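Local coordinates for protein salmonella plasmid virulence: SpvB (Salmonella typhimurium, PDB 6P0X) that forms the N-terminal domain of a secreted toxin that probably ADP-ribosylates actin on an arginine and so blocks filament assembly, at residues L85-G88 and D89-N92; S174-P177 and A178-I182. All blocks are in the same frame, centred on the assembly; numbering follows the deposited sequence.

Interaction 1. Residues L85-G88 and D89-N92; sequences LSTG and DAPN
T87 and A90 are joined by two hydrogen bonds, one from backbone to backbone and one through the threonine hydroxyl. T87 N donates to A90 O at 3.2 Å; the N-H points almost straight at the oxygen (172°) but reaches it from above the carbonyl plane. In return A90 N donates to T87 OG1 at 3.0 Å. OG1 stands between the backbone N and the carbonyl carbon of its own residue (chi1 74°), which turns it over the bend at G88 and D89, an irregular loop reversal in which the threonine hydroxyl accepts an N-H three residues ahead. A second hydroxyl grips the returning chain further back: N92 N donates to S86 OG at 2.9 Å, with OG swung anti to the serine N (chi1 -177°). Both side chains thus serve as acceptors for backbone N-H groups. The CA of P91 adds a bent C-H...O contact with T87 O at 3.4 Å. One water bridges the mouth of the loop, donating to L85 O at 2.7 Å and to A90 O at 2.8 Å, so that A90 O takes hydrogen bonds from both the water and T87 N. Carbon packing is slight: the CB atoms of S86 and N92 lie 4.0 Å apart. The whole bend is a largely exposed loop between strands 81-83 and 94-96, both paired with strand 107-115; N92 ties its returning end to T84 through ND2 and to R112 through OD1.

Interaction 2. Residues S174-P177 and A178-I182; sequences SVTP and AGEHI
Residues 174-177 and 178-182 run antiparallel and join through a type I turn from T176 to G179. S174 and I182 form a hydrogen-bonded pair, S174 N to I182 O and I182 N to S174 O, both 2.9 Å; V175 and H181 are the next, non-hydrogen-bonded pair. T176 N then donates to E180 O at 3.0 Å, and G179 N closes the turn on T176 O. With G179 at positive phi (90°) in the fourth turn position, this is a type I turn with a G1 beta bulge, closing the beta hairpin of strands 165-175 and 181-188. At the head of the turn, T176 OG1 has three polar partners. Its hydroxyl donates to E180 OE2 at 2.9 Å, on the anti side, 26° out of the carboxylate plane, while it accepts from E180 N at 3.1 Å and weakly from A178 N. With CG beside its own backbone N (chi1 -49°), the E180 side chain crosses that of T176. Next to the turn, V175 CG2 lies over one face of the H181 imidazole in a CH-pi contact, 3.6 Å from the ring centroid. ND1 of this buried ring is hydrogen-bonded to E173 OE1 and NE2 to A222 O, and the ring also stacks with Y226. S174 OG bonds to H147, and F28 packs on T176, E180 and I182.

Both contacts are local chain reversals, and both belong to the SpvB-family N-terminal domain. Interaction 1 comes first along the chain and is complete long before interaction 2 begins; their centres are 30 Å apart and their nearest atoms about 21 Å, so they do not touch. Successive antiparallel pairings nevertheless link their strands, from 107-115 through 123-129, 135-140 and 146-149 to 165-175. Interaction 1 lies at the periphery, its centre about 32 Å from the centre of the chain, whereas that of interaction 2, partly buried, is at about 17 Å, with the side chain of S174 about 13 Å from a bound acrylic acid. One closes a solvent-facing loop, the other a hairpin packed into the domain.

Interaction 1. Residues L85-G88 and D89-N92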
loop_
_atom_site.group_PDB
_atom_site.type_symbol
_atom_site.label_atom_id
_atom_site.label_comp_id
_atom_site.label_asym_id
_atom_site.label_seq_id
_atom_site.Cartn_x
_atom_site.Cartn_y
_atom_site.Cartn_z
ATOM N N LEU A 85 -23.848 -5.147 -15.001
ATOM C CA LEU A 85 -24.986 -4.718 -15.801
ATOM C C LEU A 85 -26.085 -4.144 -14.914
ATOM O O LEU A 85 -26.551 -4.801 -13.980
ATOM C CB LEU A 85 -25.515 -5.886 -16.632
ATOM C CG LEU A 85 -26.522 -5.480 -17.706
ATOM C CD1 LEU A 85 -25.907 -4.444 -18.633
ATOM C CD2 LEU A 85 -27.014 -6.689 -18.492
ATOM N N SER A 86 -26.479 -2.908 -15.199
ATOM C CA SER A 86 -27.536 -2.238 -14.452
ATOM C C SER A 86 -28.902 -2.778 -14.852
ATOM O O SER A 86 -29.210 -2.884 -16.043
ATOM C CB SER A 86 -27.476 -0.729 -14.693
ATOM O OG SER A 86 -28.456 -0.052 -13.928
ATOM N N THR A 87 -29.714 -3.133 -13.858
ATOM C CA THR A 87 -31.066 -3.633 -14.075
ATOM C C THR A 87 -32.063 -2.788 -13.290
ATOM O O THR A 87 -31.693 -1.929 -12.485
ATOM C CB THR A 87 -31.206 -5.106 -13.663
ATOM O OG1 THR A 87 -31.208 -5.203 -12.233
ATOM C CG2 THR A 87 -30.062 -5.937 -14.227
ATOM N N GLY A 88 -33.349 -3.052 -13.522
ATOM C CA GLY A 88 -34.380 -2.333 -12.792
ATOM C C GLY A 88 -34.399 -2.673 -11.314
ATOM O O GLY A 88 -34.612 -1.797 -10.470
ATOM N N ASP A 89 -34.169 -3.944 -10.979
ATOM C CA ASP A 89 -34.164 -4.356 -9.581
ATOM C C ASP A 89 -32.878 -3.958 -8.871
ATOM O O ASP A 89 -32.886 -3.746 -7.653
ATOM C CB ASP A 89 -34.368 -5.867 -9.476
ATOM C CG ASP A 89 -35.547 -6.355 -10.295
ATOM O OD1 ASP A 89 -35.376 -6.566 -11.515
ATOM O OD2 ASP A 89 -36.643 -6.522 -9.722
ATOM N N ALA A 90 -31.772 -3.855 -9.606
ATOM C CA ALA A 90 -30.474 -3.506 -9.032
ATOM C C ALA A 90 -29.797 -2.481 -9.928
ATOM O O ALA A 90 -28.934 -2.816 -10.750
ATOM C CB ALA A 90 -29.598 -4.748 -8.855
ATOM N N PRO A 91 -30.166 -1.209 -9.797
ATOM C CA PRO A 91 -29.528 -0.174 -10.616
ATOM C C PRO A 91 -28.048 -0.051 -10.293
ATOM O O PRO A 91 -27.616 -0.258 -9.157
ATOM C CB PRO A 91 -30.293 1.101 -10.243
ATOM C CG PRO A 91 -30.914 0.804 -8.914
ATOM C CD PRO A 91 -31.229 -0.660 -8.937
ATOM N N ASN A 92 -27.272 0.274 -11.317
ATOM C CA ASN A 92 -25.842 0.491 -11.167
ATOM C C ASN A 92 -25.447 1.639 -12.086
ATOM O O ASN A 92 -25.636 1.549 -13.306
ATOM C CB ASN A 92 -25.060 -0.781 -11.506
ATOM C CG ASN A 92 -23.610 -0.712 -11.067
ATOM O OD1 ASN A 92 -23.271 -0.029 -10.100
ATOM N ND2 ASN A 92 -22.743 -1.422 -11.781
HETATM O O HOH W 1 -26.770 -4.551 -11.318
#

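Interaction 2. Residues S174-P177 and A178-I182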
loop_
_atom_site.group_PDB
_atom_site.type_symbol
_atom_site.label_atom_id
_atom_site.label_comp_id
_atom_site.label_asym_id
_atom_site.label_seq_id
_atom_site.Cartn_x
_atom_site.Cartn_y
_atom_site.Cartn_z
ATOM N N SER A 174 -8.387 -2.533 6.432
ATOM C CA SER A 174 -9.148 -3.773 6.381
ATOM C C SER A 174 -9.786 -4.024 7.737
ATOM O O SER A 174 -9.179 -3.747 8.775
ATOM C CB SER A 174 -8.259 -4.960 6.001
ATOM O OG SER A 174 -7.517 -4.678 4.832
ATOM N N VAL A 175 -11.008 -4.553 7.725
ATOM C CA VAL A 175 -11.735 -4.853 8.954
ATOM C C VAL A 175 -12.430 -6.199 8.806
ATOM O O VAL A 175 -12.958 -6.527 7.736
ATOM C CB VAL A 175 -12.747 -3.741 9.320
ATOM C CG1 VAL A 175 -13.922 -3.714 8.345
ATOM C CG2 VAL A 175 -13.238 -3.920 10.748
ATOM N N THR A 176 -12.399 -6.990 9.876
ATOM C CA THR A 176 -13.098 -8.260 9.963
ATOM C C THR A 176 -14.498 -8.051 10.523
ATOM O O THR A 176 -14.805 -6.990 11.076
ATOM C CB THR A 176 -12.323 -9.230 10.856
ATOM O OG1 THR A 176 -12.330 -8.753 12.208
ATOM C CG2 THR A 176 -10.892 -9.370 10.374
ATOM N N PRO A 177 -15.386 -9.039 10.377
ATOM C CA PRO A 177 -16.690 -8.945 11.051
ATOM C C PRO A 177 -16.584 -8.801 12.560
ATOM O O PRO A 177 -17.519 -8.282 13.181
ATOM C CB PRO A 177 -17.383 -10.257 10.661
ATOM C CG PRO A 177 -16.762 -10.636 9.367
ATOM C CD PRO A 177 -15.334 -10.171 9.432
ATOM N N ALA A 178 -15.481 -9.230 13.168
ATOM C CA ALA A 178 -15.312 -9.140 14.614
ATOM C C ALA A 178 -14.772 -7.792 15.072
ATOM O O ALA A 178 -14.612 -7.583 16.279
ATOM C CB ALA A 178 -14.390 -10.258 15.110
ATOM N N GLY A 179 -14.492 -6.874 14.151
ATOM C CA GLY A 179 -14.008 -5.559 14.520
ATOM C C GLY A 179 -12.507 -5.417 14.625
ATOM O O GLY A 179 -12.034 -4.473 15.268
ATOM N N GLU A 180 -11.741 -6.324 14.024
ATOM C CA GLU A 180 -10.289 -6.229 14.001
ATOM C C GLU A 180 -9.838 -5.489 12.747
ATOM O O GLU A 180 -10.363 -5.718 11.654
ATOM C CB GLU A 180 -9.663 -7.622 14.054
ATOM C CG GLU A 180 -10.231 -8.503 15.152
ATOM C CD GLU A 180 -10.136 -9.978 14.822
ATOM O OE1 GLU A 180 -9.164 -10.630 15.260
ATOM O OE2 GLU A 180 -11.029 -10.481 14.106
ATOM N N HIS A 181 -8.872 -4.590 12.910
ATOM C CA HIS A 181 -8.458 -3.705 11.832
ATOM C C HIS A 181 -6.992 -3.907 11.467
ATOM O O HIS A 181 -6.176 -4.360 12.276
ATOM C CB HIS A 181 -8.683 -2.235 12.208
ATOM C CG HIS A 181 -10.122 -1.877 12.414
ATOM N ND1 HIS A 181 -10.798 -1.011 11.582
ATOM C CD2 HIS A 181 -11.008 -2.255 13.365
ATOM C CE1 HIS A 181 -12.041 -0.876 12.008
ATOM N NE2 HIS A 181 -12.194 -1.621 13.088
ATOM N N ILE A 182 -6.681 -3.566 10.219
ATOM C CA ILE A 182 -5.315 -3.385 9.739
ATOM C C ILE A 182 -5.270 -2.072 8.968
ATOM O O ILE A 182 -6.099 -1.844 8.080
ATOM C CB ILE A 182 -4.848 -4.544 8.839
ATOM C CG1 ILE A 182 -4.874 -5.873 9.590
ATOM C CG2 ILE A 182 -3.445 -4.284 8.333
ATOM C CD1 ILE A 182 -4.548 -7.052 8.703
#